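Side-chain contacts in alpha-fucosidase GH29 (Fusarium graminearum, PDB 4PSR), which probably hydrolyses alpha-linked L-fucose, such as the alpha-1,6-linked fucose on the reducing-end N-acetylglucosamine of glycoprotein glycans: residues 30-35 and 167-172; 120-125 and 150-155; 212-217 and 221-226; 268-273 and 299-304. All blocks are in the same frame, centred on the assembly; numbering follows the deposited sequence. Where two conformers were deposited one is given.

Contact 1 (30-35 and 167-172); sequences GVYWHW and VIAMHQ. With FUL (beta-L-fucopyranose), chain M.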
# COMPACT_ATOMS: atom_id res chain seq x y z
N GLY A 30 -7.44 -0.96 2.20
CA GLY A 30 -7.82 -2.31 1.82
C GLY A 30 -7.26 -3.35 2.76
O GLY A 30 -6.41 -3.05 3.61
N VAL A 31 -7.74 -4.58 2.63
CA VAL A 31 -7.29 -5.69 3.45
C VAL A 31 -7.03 -6.93 2.60
O VAL A 31 -7.83 -7.31 1.76
CB VAL A 31 -8.33 -6.03 4.57
CG1 VAL A 31 -7.94 -7.30 5.32
CG2 VAL A 31 -8.46 -4.86 5.54
N TYR A 32 -5.92 -7.60 2.87
CA TYR A 32 -5.64 -8.90 2.27
C TYR A 32 -5.09 -9.85 3.32
O TYR A 32 -4.93 -9.48 4.47
CB TYR A 32 -4.75 -8.83 1.01
CG TYR A 32 -3.25 -8.54 1.11
CD1 TYR A 32 -2.40 -9.09 0.17
CD2 TYR A 32 -2.71 -7.69 2.05
CE1 TYR A 32 -1.06 -8.84 0.18
CE2 TYR A 32 -1.35 -7.42 2.07
CZ TYR A 32 -0.54 -7.98 1.13
OH TYR A 32 0.83 -7.66 1.16
N TRP A 33 -4.87 -11.10 2.93
CA TRP A 33 -4.49 -12.12 3.89
C TRP A 33 -3.51 -13.13 3.30
O TRP A 33 -3.77 -13.73 2.27
CB TRP A 33 -5.72 -12.84 4.49
CG TRP A 33 -6.81 -13.16 3.52
CD1 TRP A 33 -7.01 -14.33 2.86
CD2 TRP A 33 -7.90 -12.32 3.18
NE1 TRP A 33 -8.16 -14.26 2.09
CE2 TRP A 33 -8.71 -13.02 2.26
CE3 TRP A 33 -8.24 -11.01 3.52
CZ2 TRP A 33 -9.84 -12.46 1.70
CZ3 TRP A 33 -9.38 -10.46 2.95
CH2 TRP A 33 -10.16 -11.18 2.05
N HIS A 34 -2.41 -13.29 4.02
CA HIS A 34 -1.44 -14.34 3.73
C HIS A 34 -1.88 -15.62 4.43
O HIS A 34 -1.47 -15.90 5.56
CB HIS A 34 -0.04 -13.95 4.22
CG HIS A 34 0.68 -12.95 3.36
ND1 HIS A 34 0.27 -11.65 3.17
CD2 HIS A 34 1.83 -13.08 2.65
CE1 HIS A 34 1.13 -11.03 2.38
NE2 HIS A 34 2.09 -11.87 2.05
N TRP A 35 -2.68 -16.42 3.73
CA TRP A 35 -3.20 -17.66 4.27
C TRP A 35 -3.08 -18.71 3.21
O TRP A 35 -3.56 -18.53 2.10
CB TRP A 35 -4.67 -17.48 4.65
CG TRP A 35 -5.31 -18.70 5.26
CD1 TRP A 35 -4.96 -19.34 6.40
CD2 TRP A 35 -6.43 -19.41 4.72
NE1 TRP A 35 -5.79 -20.41 6.61
CE2 TRP A 35 -6.70 -20.47 5.60
CE3 TRP A 35 -7.21 -19.25 3.58
CZ2 TRP A 35 -7.76 -21.36 5.38
CZ3 TRP A 35 -8.27 -20.13 3.37
CH2 TRP A 35 -8.53 -21.17 4.26
N VAL A 167 -8.99 -7.31 -4.68
CA VAL A 167 -7.55 -7.40 -4.90
C VAL A 167 -7.13 -8.87 -4.82
O VAL A 167 -7.61 -9.63 -3.96
CB VAL A 167 -6.72 -6.53 -3.91
CG1 VAL A 167 -7.03 -6.84 -2.45
CG2 VAL A 167 -5.22 -6.66 -4.17
N ILE A 168 -6.22 -9.24 -5.72
CA ILE A 168 -5.58 -10.56 -5.69
C ILE A 168 -4.07 -10.35 -5.64
O ILE A 168 -3.53 -9.62 -6.49
CB ILE A 168 -5.95 -11.41 -6.93
CG1 ILE A 168 -7.46 -11.71 -6.98
CG2 ILE A 168 -5.12 -12.71 -6.96
CD1 ILE A 168 -7.97 -12.69 -5.93
N ALA A 169 -3.41 -10.95 -4.66
CA ALA A 169 -1.94 -10.89 -4.55
C ALA A 169 -1.29 -12.14 -5.10
O ALA A 169 -1.70 -13.29 -4.83
CB ALA A 169 -1.51 -10.64 -3.09
N MET A 170 -0.25 -11.90 -5.91
CA MET A 170 0.48 -12.91 -6.64
C MET A 170 1.97 -12.73 -6.39
O MET A 170 2.50 -11.65 -6.63
CB MET A 170 0.19 -12.79 -8.13
CG MET A 170 -1.26 -13.02 -8.51
SD MET A 170 -1.79 -14.73 -8.35
CE MET A 170 -1.00 -15.42 -9.83
N HIS A 171 2.63 -13.78 -5.90
CA HIS A 171 4.05 -13.69 -5.56
C HIS A 171 4.84 -14.83 -6.26
O HIS A 171 5.82 -15.35 -5.72
CB HIS A 171 4.30 -13.77 -4.02
CG HIS A 171 3.32 -13.04 -3.14
ND1 HIS A 171 3.72 -12.21 -2.12
CD2 HIS A 171 1.96 -13.09 -3.06
CE1 HIS A 171 2.66 -11.78 -1.45
NE2 HIS A 171 1.58 -12.29 -2.00
N GLN A 172 4.44 -15.15 -7.49
CA GLN A 172 4.88 -16.39 -8.11
C GLN A 172 6.18 -16.28 -8.91
O GLN A 172 6.69 -17.30 -9.38
CB GLN A 172 3.74 -17.07 -8.90
CG GLN A 172 3.48 -16.62 -10.32
CD GLN A 172 2.80 -15.27 -10.50
OE1 GLN A 172 2.79 -14.44 -9.58
NE2 GLN A 172 2.25 -15.02 -11.69
C1 FUL M . 7.56 -9.84 0.54
C2 FUL M . 7.38 -11.34 0.63
O2 FUL M . 8.62 -12.05 0.49
C3 FUL M . 6.77 -11.61 1.98
O3 FUL M . 6.64 -13.00 2.16
C4 FUL M . 5.43 -10.91 2.01
O4 FUL M . 4.57 -11.51 1.05
C5 FUL M . 5.62 -9.43 1.74
C6 FUL M . 4.32 -8.67 1.67
O5 FUL M . 6.32 -9.19 0.51
O1 FUL M . 8.21 -9.55 -0.67
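Tyr32 and Ala169 meet inside the (beta/alpha)8 TIM barrel, on strands 29-33 and 165-170, the first and third of the closed parallel sheet; strand 119-125 runs between them, so the contact is made by side chains. The CG of Tyr32 stands between its backbone N and carbonyl carbon (chi1 74°), which aims the ring across at the third strand. It receives the alanine at its edge, near the ring plane, with Tyr32 CD1 3.7 Å from Ala169 CB. Just past the strand ends, His34 and His171 lean toward each other, each with CG beside its own backbone N. Their rings are set obliquely, planes at 73°, and come closest at His34 NE2 and His171 CE1, 3.5 Å apart. Instead of bonding to one another, the two imidazoles converge on the bound fucose. O4 of the sugar lies in the plane of the His34 ring and shares a hydrogen bond of 2.7 Å with His34 NE2. Asn342 holds the ND1 of His34 and Asp226 that of His171, fixing how both rings are turned. Tyr32 OH approaches the methyl carbon C6 of the fucose at 3.7 Å, while His171 CE1 lies 3.2 Å from its O4.

Contact 2 (120-125 and 150-155); sequences AGPVAE and DLVKLW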
# COMPACT_ATOMS: atom_id res chain seq x y z
N ALA A 120 -10.48 -5.70 -1.03
CA ALA A 120 -10.12 -6.83 -0.22
C ALA A 120 -9.89 -8.05 -1.06
O ALA A 120 -10.42 -8.16 -2.18
CB ALA A 120 -11.22 -7.11 0.83
N GLY A 121 -9.11 -8.99 -0.53
CA GLY A 121 -8.99 -10.28 -1.18
C GLY A 121 -7.81 -11.07 -0.69
O GLY A 121 -7.05 -10.61 0.17
N PRO A 122 -7.63 -12.27 -1.24
CA PRO A 122 -6.59 -13.20 -0.80
C PRO A 122 -5.24 -12.99 -1.49
O PRO A 122 -5.16 -12.49 -2.61
CB PRO A 122 -7.10 -14.55 -1.28
CG PRO A 122 -7.89 -14.20 -2.55
CD PRO A 122 -8.56 -12.89 -2.21
N VAL A 123 -4.20 -13.45 -0.82
CA VAL A 123 -3.03 -13.95 -1.51
C VAL A 123 -3.49 -15.19 -2.27
O VAL A 123 -3.93 -16.17 -1.66
CB VAL A 123 -1.87 -14.29 -0.53
CG1 VAL A 123 -0.77 -15.05 -1.24
CG2 VAL A 123 -1.33 -13.02 0.09
N ALA A 124 -3.45 -15.14 -3.60
CA ALA A 124 -3.91 -16.27 -4.42
C ALA A 124 -2.79 -17.27 -4.65
O ALA A 124 -3.05 -18.47 -4.81
CB ALA A 124 -4.46 -15.79 -5.74
N GLU A 125 -1.54 -16.78 -4.71
CA GLU A 125 -0.38 -17.68 -4.82
C GLU A 125 0.80 -16.90 -4.24
O GLU A 125 1.09 -15.80 -4.73
CB GLU A 125 -0.09 -18.09 -6.25
CG GLU A 125 1.14 -19.00 -6.32
CD GLU A 125 1.37 -19.68 -7.63
OE1 GLU A 125 0.49 -19.67 -8.49
OE2 GLU A 125 2.50 -20.22 -7.80
N ASP A 150 -12.10 -24.36 -4.02
CA ASP A 150 -11.51 -23.27 -4.79
C ASP A 150 -11.52 -22.04 -3.88
O ASP A 150 -12.50 -21.27 -3.84
CB ASP A 150 -12.28 -23.04 -6.09
CG ASP A 150 -11.65 -21.97 -6.98
OD1 ASP A 150 -10.91 -21.14 -6.46
OD2 ASP A 150 -11.96 -21.98 -8.19
N LEU A 151 -10.47 -21.90 -3.06
CA LEU A 151 -10.42 -20.86 -2.03
C LEU A 151 -10.51 -19.48 -2.63
O LEU A 151 -11.25 -18.64 -2.12
CB LEU A 151 -9.18 -21.02 -1.14
CG LEU A 151 -9.11 -22.36 -0.41
CD1 LEU A 151 -7.75 -22.47 0.28
CD2 LEU A 151 -10.25 -22.51 0.59
N VAL A 152 -9.77 -19.25 -3.71
CA VAL A 152 -9.76 -17.93 -4.33
C VAL A 152 -11.16 -17.54 -4.85
O VAL A 152 -11.58 -16.41 -4.66
CB VAL A 152 -8.62 -17.84 -5.35
CG1 VAL A 152 -8.79 -16.65 -6.25
CG2 VAL A 152 -7.26 -17.76 -4.60
N LYS A 153 -11.86 -18.47 -5.49
CA LYS A 153 -13.20 -18.16 -6.00
C LYS A 153 -14.19 -17.91 -4.86
O LYS A 153 -14.99 -16.99 -4.94
CB LYS A 153 -13.69 -19.25 -6.95
CG LYS A 153 -14.94 -18.89 -7.75
CD LYS A 153 -14.73 -17.79 -8.81
CE LYS A 153 -15.94 -17.73 -9.73
NZ LYS A 153 -15.98 -16.56 -10.63
N LEU A 154 -14.10 -18.70 -3.79
CA LEU A 154 -14.94 -18.52 -2.59
C LEU A 154 -14.72 -17.10 -2.03
O LEU A 154 -15.68 -16.36 -1.73
CB LEU A 154 -14.49 -19.54 -1.53
CG LEU A 154 -15.29 -20.34 -0.51
CD1 LEU A 154 -16.71 -20.64 -0.92
CD2 LEU A 154 -14.52 -21.64 -0.33
N TRP A 155 -13.46 -16.70 -1.85
CA TRP A 155 -13.19 -15.36 -1.34
C TRP A 155 -13.70 -14.29 -2.28
O TRP A 155 -14.32 -13.31 -1.84
CB TRP A 155 -11.70 -15.13 -1.15
CG TRP A 155 -11.01 -15.88 -0.02
CD1 TRP A 155 -9.94 -16.71 -0.16
CD2 TRP A 155 -11.30 -15.84 1.38
NE1 TRP A 155 -9.56 -17.19 1.06
CE2 TRP A 155 -10.39 -16.69 2.02
CE3 TRP A 155 -12.26 -15.19 2.15
CZ2 TRP A 155 -10.37 -16.86 3.41
CZ3 TRP A 155 -12.25 -15.38 3.53
CH2 TRP A 155 -11.31 -16.22 4.14
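Pro122 contributes the most buried surface here, setting its ring against both Val152 and Trp155, about one turn apart on helix 151-161. The proline and the tryptophan slide past each other in opposite directions: Pro122 CB lies 3.7 Å from Trp155 CD1 on the pyrrole part of the indole, approaching obliquely, and Pro122 CD lies 4.0 Å from Trp155 CB, nearer the helix backbone. The CG of Trp155 stands beside its backbone N, opposite the carbonyl carbon (chi1 -70°), a setting that swings the indole across the strand and onto Trp33 of strand 29-33, whose ring it meets at about 60°. Ile108 and Ile109 of helix 105-114 also pack on this indole.

Val152 crosses the proline at about a right angle and touches it lightly, Pro122 CG to Val152 CG2 being 4.2 Å. The same methyl is pressed more closely on Ala124, with Val152 CG2 3.6 Å from Ala124 CB. This is the strand-helix half of a beta-alpha-beta unit of the TIM barrel, in which helix 151-161 returns along the outside of strand 119-125 before strand 165-170 begins. The two segments are almost exactly antiparallel, at 175°, with axes 8.3 Å apart. The interface is wholly apolar. Polar contacts appear where the helix starts: Asp150 is the N-cap, and its OD1 accepts from Lys153 N at 3.0 Å, the donor standing above the carboxylate plane. The other carboxylate oxygen, OD2, is hydrogen-bonded to His217 NE2 of helix 200-218.

Contact 3 (212-217 and 221-226); sequences REMLDH and DIIWND. With FUL (beta-L-fucopyranose), chain M.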
# COMPACT_ATOMS: atom_id res chain seq x y z
N ARG A 212 -2.95 -15.19 -16.16
CA ARG A 212 -4.03 -15.20 -17.14
C ARG A 212 -5.23 -16.01 -16.66
O ARG A 212 -6.38 -15.57 -16.75
CB ARG A 212 -3.52 -15.75 -18.48
CG ARG A 212 -4.63 -16.10 -19.45
CD ARG A 212 -4.15 -16.24 -20.88
NE ARG A 212 -3.15 -17.29 -20.98
CZ ARG A 212 -2.63 -17.74 -22.12
NH1 ARG A 212 -1.72 -18.69 -22.08
NH2 ARG A 212 -3.02 -17.23 -23.28
N GLU A 213 -4.96 -17.20 -16.15
CA GLU A 213 -6.00 -18.13 -15.71
C GLU A 213 -6.71 -17.52 -14.50
O GLU A 213 -7.94 -17.49 -14.42
CB GLU A 213 -5.40 -19.48 -15.35
CG GLU A 213 -6.41 -20.58 -15.05
CD GLU A 213 -5.69 -21.85 -14.68
OE1 GLU A 213 -4.98 -21.82 -13.65
OE2 GLU A 213 -5.70 -22.84 -15.47
N MET A 214 -5.93 -17.01 -13.54
CA MET A 214 -6.51 -16.43 -12.33
C MET A 214 -7.37 -15.23 -12.70
O MET A 214 -8.49 -15.06 -12.18
CB MET A 214 -5.41 -16.03 -11.32
CG MET A 214 -5.91 -15.24 -10.08
SD MET A 214 -6.18 -13.49 -10.40
CE MET A 214 -4.49 -12.94 -10.66
N LEU A 215 -6.90 -14.37 -13.59
CA LEU A 215 -7.61 -13.10 -13.77
C LEU A 215 -8.88 -13.28 -14.62
O LEU A 215 -9.86 -12.57 -14.40
CB LEU A 215 -6.67 -12.01 -14.29
CG LEU A 215 -6.20 -12.02 -15.75
CD1 LEU A 215 -7.24 -11.36 -16.67
CD2 LEU A 215 -4.84 -11.33 -15.91
N ASP A 216 -8.87 -14.25 -15.53
CA ASP A 216 -10.09 -14.60 -16.25
C ASP A 216 -11.09 -15.29 -15.32
O ASP A 216 -12.31 -15.17 -15.52
CB ASP A 216 -9.78 -15.50 -17.46
CG ASP A 216 -9.16 -14.75 -18.65
OD1 ASP A 216 -9.36 -13.52 -18.81
OD2 ASP A 216 -8.50 -15.44 -19.45
N HIS A 217 -10.59 -15.96 -14.29
CA HIS A 217 -11.44 -16.73 -13.35
C HIS A 217 -12.18 -15.84 -12.36
O HIS A 217 -13.34 -16.10 -12.05
CB HIS A 217 -10.52 -17.70 -12.58
CG HIS A 217 -11.22 -18.73 -11.75
ND1 HIS A 217 -12.15 -19.62 -12.27
CD2 HIS A 217 -11.01 -19.11 -10.47
CE1 HIS A 217 -12.52 -20.46 -11.32
NE2 HIS A 217 -11.85 -20.17 -10.22
N ASP A 221 -10.06 -6.44 -9.64
CA ASP A 221 -9.90 -5.01 -9.81
C ASP A 221 -8.46 -4.55 -9.63
O ASP A 221 -8.06 -3.55 -10.23
CB ASP A 221 -10.82 -4.30 -8.84
CG ASP A 221 -12.26 -4.67 -9.08
OD1 ASP A 221 -12.78 -4.32 -10.17
OD2 ASP A 221 -12.88 -5.33 -8.21
N ILE A 222 -7.72 -5.27 -8.80
CA ILE A 222 -6.31 -5.01 -8.57
C ILE A 222 -5.56 -6.32 -8.59
O ILE A 222 -5.98 -7.29 -7.94
CB ILE A 222 -6.03 -4.36 -7.18
CG1 ILE A 222 -6.81 -3.04 -6.98
CG2 ILE A 222 -4.52 -4.14 -6.98
CD1 ILE A 222 -7.02 -2.66 -5.50
N ILE A 223 -4.48 -6.40 -9.37
CA ILE A 223 -3.54 -7.53 -9.26
C ILE A 223 -2.25 -7.00 -8.64
O ILE A 223 -1.53 -6.17 -9.25
CB ILE A 223 -3.25 -8.22 -10.60
CG1 ILE A 223 -4.56 -8.81 -11.16
CG2 ILE A 223 -2.20 -9.31 -10.42
CD1 ILE A 223 -4.39 -9.47 -12.54
N TRP A 224 -1.96 -7.47 -7.43
CA TRP A 224 -0.78 -7.07 -6.67
C TRP A 224 0.31 -8.09 -6.97
O TRP A 224 0.05 -9.30 -6.95
CB TRP A 224 -1.20 -7.08 -5.20
CG TRP A 224 -0.22 -6.73 -4.12
CD1 TRP A 224 -0.27 -5.61 -3.32
CD2 TRP A 224 0.87 -7.51 -3.61
NE1 TRP A 224 0.70 -5.66 -2.37
CE2 TRP A 224 1.43 -6.80 -2.52
CE3 TRP A 224 1.44 -8.74 -3.99
CZ2 TRP A 224 2.54 -7.27 -1.80
CZ3 TRP A 224 2.56 -9.20 -3.27
CH2 TRP A 224 3.09 -8.46 -2.19
N ASN A 225 1.52 -7.59 -7.28
CA ASN A 225 2.68 -8.44 -7.60
C ASN A 225 3.81 -8.25 -6.63
O ASN A 225 4.11 -7.11 -6.24
CB ASN A 225 3.23 -8.15 -9.00
CG ASN A 225 2.29 -8.54 -10.08
OD1 ASN A 225 2.36 -9.68 -10.60
ND2 ASN A 225 1.43 -7.60 -10.50
N ASP A 226 4.49 -9.33 -6.28
CA ASP A 226 5.70 -9.26 -5.48
C ASP A 226 6.94 -9.14 -6.37
O ASP A 226 6.83 -9.12 -7.58
CB ASP A 226 5.79 -10.49 -4.55
CG ASP A 226 6.47 -10.19 -3.23
OD1 ASP A 226 7.15 -9.12 -3.14
OD2 ASP A 226 6.36 -10.99 -2.30
C1 FUL M . 7.56 -9.84 0.54
C2 FUL M . 7.38 -11.34 0.63
O2 FUL M . 8.62 -12.05 0.49
C3 FUL M . 6.77 -11.61 1.98
O3 FUL M . 6.64 -13.00 2.16
C4 FUL M . 5.43 -10.91 2.01
O4 FUL M . 4.57 -11.51 1.05
C5 FUL M . 5.62 -9.43 1.74
C6 FUL M . 4.32 -8.67 1.67
O5 FUL M . 6.32 -9.19 0.51
O1 FUL M . 8.21 -9.55 -0.67
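Ile223 points its longer branch at helix 200-218 and is met there from two directions. Met214 reaches toward it tip to tip, the two terminal methyls, Met214 CE and Ile223 CD1, lying 3.9 Å apart. Leu215 instead crosses the isoleucine at about a right angle and meets the same methyl from its flank, with Leu215 CB 3.8 Å and Leu215 CD2 3.9 Å from Ile223 CD1. The isoleucine chain is straight beyond CB (chi2 177°), which brings CD1 to the helix surface. Met214 behaves differently: it leaves the helix with CG opposite its backbone N, then bends at both chi2 and chi3, folding the thioether so that CE turns onto the isoleucine. Ile168 of strand 165-170 packs on the same methionine.

Such aliphatic packing is how a helix of a TIM barrel lies on the outer surface of the strand that follows it, here after only a short turn. Phe252 and Tyr256 of helix 246-263 cover Ile223 further, while Leu215 touches Trp263 of that helix.

The neighbouring residue on the strand faces the other way. Trp224 has its indole inside the barrel, where CZ2 and CH2 both lie 4.1 Å from C6 of the bound fucose, the methyl carbon standing obliquely to the ring. Past the strand end, Asp226 addresses the anomeric end of the sugar: fucose O1 donates to Asp226 OD1 at 2.7 Å, and Asp226 OD2 comes within 3.1 Å of fucose C2.

Contact 4 (268-273 and 299-304); sequences VTTYKH and YWQTDD. With FUL (beta-L-fucopyranose), chain M.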
# COMPACT_ATOMS: atom_id res chain seq x y z
N VAL A 268 -6.15 -2.09 -11.89
CA VAL A 268 -4.87 -1.64 -11.34
C VAL A 268 -3.93 -2.81 -11.18
O VAL A 268 -4.35 -3.90 -10.77
CB VAL A 268 -5.08 -1.02 -9.95
CG1 VAL A 268 -3.77 -0.61 -9.28
CG2 VAL A 268 -6.01 0.17 -10.05
N THR A 269 -2.65 -2.63 -11.50
CA THR A 269 -1.66 -3.59 -11.06
C THR A 269 -0.54 -2.90 -10.29
O THR A 269 -0.17 -1.75 -10.59
CB THR A 269 -1.11 -4.45 -12.24
OG1 THR A 269 -0.40 -5.59 -11.75
CG2 THR A 269 -0.20 -3.64 -13.17
N THR A 270 -0.10 -3.54 -9.21
CA THR A 270 0.95 -3.00 -8.34
C THR A 270 2.21 -3.87 -8.43
O THR A 270 2.15 -5.05 -8.83
CB THR A 270 0.51 -2.88 -6.84
OG1 THR A 270 0.45 -4.19 -6.26
CG2 THR A 270 -0.84 -2.20 -6.67
N TYR A 271 3.34 -3.29 -8.10
CA TYR A 271 4.60 -4.03 -8.10
C TYR A 271 5.49 -3.37 -7.04
O TYR A 271 5.25 -2.21 -6.68
CB TYR A 271 5.26 -4.08 -9.50
CG TYR A 271 5.81 -2.75 -9.91
CD1 TYR A 271 4.99 -1.64 -10.08
CD2 TYR A 271 7.19 -2.60 -10.10
CE1 TYR A 271 5.51 -0.42 -10.41
CE2 TYR A 271 7.72 -1.38 -10.43
CZ TYR A 271 6.89 -0.29 -10.58
OH TYR A 271 7.45 0.94 -10.88
N LYS A 272 6.49 -4.10 -6.54
CA LYS A 272 7.32 -3.54 -5.45
C LYS A 272 8.14 -2.35 -5.96
O LYS A 272 8.70 -2.39 -7.04
CB LYS A 272 8.19 -4.61 -4.80
CG LYS A 272 7.40 -5.68 -4.08
CD LYS A 272 6.63 -5.10 -2.87
CE LYS A 272 5.91 -6.15 -2.06
NZ LYS A 272 6.87 -6.99 -1.31
N HIS A 273 8.19 -1.30 -5.14
CA HIS A 273 8.80 -0.02 -5.49
C HIS A 273 10.21 -0.13 -6.05
O HIS A 273 10.54 0.53 -7.02
CB HIS A 273 8.78 0.92 -4.26
CG HIS A 273 9.59 2.17 -4.43
ND1 HIS A 273 10.68 2.46 -3.63
CD2 HIS A 273 9.46 3.21 -5.29
CE1 HIS A 273 11.19 3.63 -4.00
NE2 HIS A 273 10.47 4.10 -5.00
N TYR A 299 0.67 8.80 -7.39
CA TYR A 299 -0.07 7.97 -6.42
C TYR A 299 0.56 6.58 -6.27
O TYR A 299 0.88 5.92 -7.26
CB TYR A 299 -1.53 7.83 -6.86
CG TYR A 299 -2.46 7.66 -5.67
CD1 TYR A 299 -3.04 8.76 -5.04
CD2 TYR A 299 -2.71 6.40 -5.13
CE1 TYR A 299 -3.83 8.61 -3.93
CE2 TYR A 299 -3.52 6.24 -4.00
CZ TYR A 299 -4.04 7.36 -3.42
OH TYR A 299 -4.81 7.26 -2.31
N TRP A 300 0.72 6.13 -5.03
CA TRP A 300 1.43 4.90 -4.69
C TRP A 300 0.64 4.13 -3.63
O TRP A 300 -0.43 4.59 -3.15
CB TRP A 300 2.87 5.23 -4.20
CG TRP A 300 2.84 6.23 -3.09
CD1 TRP A 300 2.81 7.57 -3.23
CD2 TRP A 300 2.71 5.97 -1.69
NE1 TRP A 300 2.68 8.17 -1.99
CE2 TRP A 300 2.60 7.21 -1.03
CE3 TRP A 300 2.68 4.80 -0.92
CZ2 TRP A 300 2.46 7.32 0.35
CZ3 TRP A 300 2.53 4.91 0.46
CH2 TRP A 300 2.43 6.17 1.08
N GLN A 301 1.11 2.96 -3.23
CA GLN A 301 0.54 2.27 -2.07
C GLN A 301 1.63 1.60 -1.28
O GLN A 301 2.79 1.59 -1.71
CB GLN A 301 -0.59 1.29 -2.44
CG GLN A 301 -0.13 0.00 -3.14
CD GLN A 301 -1.09 -1.14 -2.88
OE1 GLN A 301 -2.25 -1.12 -3.35
NE2 GLN A 301 -0.66 -2.09 -2.06
N THR A 302 1.26 1.05 -0.13
CA THR A 302 2.17 0.29 0.70
C THR A 302 1.34 -0.80 1.39
O THR A 302 0.11 -0.70 1.51
CB THR A 302 2.94 1.19 1.66
OG1 THR A 302 3.92 0.43 2.38
CG2 THR A 302 2.01 1.82 2.67
N ASP A 303 2.02 -1.83 1.87
CA ASP A 303 1.38 -2.90 2.64
C ASP A 303 1.80 -2.85 4.10
O ASP A 303 2.95 -2.52 4.41
CB ASP A 303 1.73 -4.28 2.08
CG ASP A 303 1.75 -4.29 0.59
OD1 ASP A 303 0.70 -4.03 -0.02
OD2 ASP A 303 2.86 -4.53 0.02
N ASP A 304 0.90 -3.18 5.02
CA ASP A 304 1.24 -3.27 6.43
C ASP A 304 0.58 -4.53 6.99
O ASP A 304 -0.04 -5.27 6.24
CB ASP A 304 0.76 -2.04 7.19
CG ASP A 304 1.75 -1.62 8.26
OD1 ASP A 304 2.20 -2.48 9.06
OD2 ASP A 304 2.10 -0.42 8.30
C1 FUL M . 7.56 -9.84 0.54
C2 FUL M . 7.38 -11.34 0.63
O2 FUL M . 8.62 -12.05 0.49
C3 FUL M . 6.77 -11.61 1.98
O3 FUL M . 6.64 -13.00 2.16
C4 FUL M . 5.43 -10.91 2.01
O4 FUL M . 4.57 -11.51 1.05
C5 FUL M . 5.62 -9.43 1.74
C6 FUL M . 4.32 -8.67 1.67
O5 FUL M . 6.32 -9.19 0.51
O1 FUL M . 8.21 -9.55 -0.67
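The strand bearing Thr270 and Lys272 and the one bearing Gln301 and Asp303 diverge by 64° where they face each other, with the CA atoms of Thr270 and Gln301 8.2 Å apart; strand 284-287 separates them in the TIM barrel sheet. Only side chains therefore meet, across the barrel interior. Thr270 turns its methyl, not its hydroxyl, to the amide of Gln301, the side chains crossing at about a right angle with Thr270 CG2 3.8 Å from Gln301 OE1. The glutamine starts with CG between its backbone N and carbonyl carbon (chi1 72°) and is extended beyond it, and its OE1 is hydrogen-bonded to Tyr24 OH.

Nearer the sugar, Lys272 bends at chi2 and chi4, so that its chain passes over Asp303 by its methylene, Lys272 CE lying 4.0 Å from Asp303 OD2, and carries the amine on to the fucose. Lys272 NZ donates to the ring oxygen O5 at 2.9 Å and forms a salt bridge with Asp226 OD1. Asp303 OD1 is taken up by Trp224 NE1, which ties this carboxylate to the indole beside the sugar.

Lys272 NZ and Asp303 OD2 stay 4.9 Å apart, too far for a salt bridge, although their opposite charges probably still attract. Asp226 and the fucose are thus the closer polar partners of the lysine, and Asp303, held by Trp224, probably acts on it only as a more distant negative charge.

All four contacts are buried and share the eight-stranded barrel sheet, but they use its two sides. Contacts 1 and 4 link next-but-one strands through side chains in the interior; they are mixed in polarity and reach the fucose. Contacts 2 and 3 seal helices onto the outer side with aliphatic and aromatic groups, and contact 3 meets the sugar only through inward-facing residues of its strand segment. Strands 119-125, 165-170, 222-225 and 268-272 are successive in the sheet, so backbone bonds knit the contacts together. Trp224 joins contacts 1, 3 and 4 inside, whereas outside, Lys153 NZ of contact 2 bonds to His217 O of contact 3. Contacts 2 and 4 do not touch.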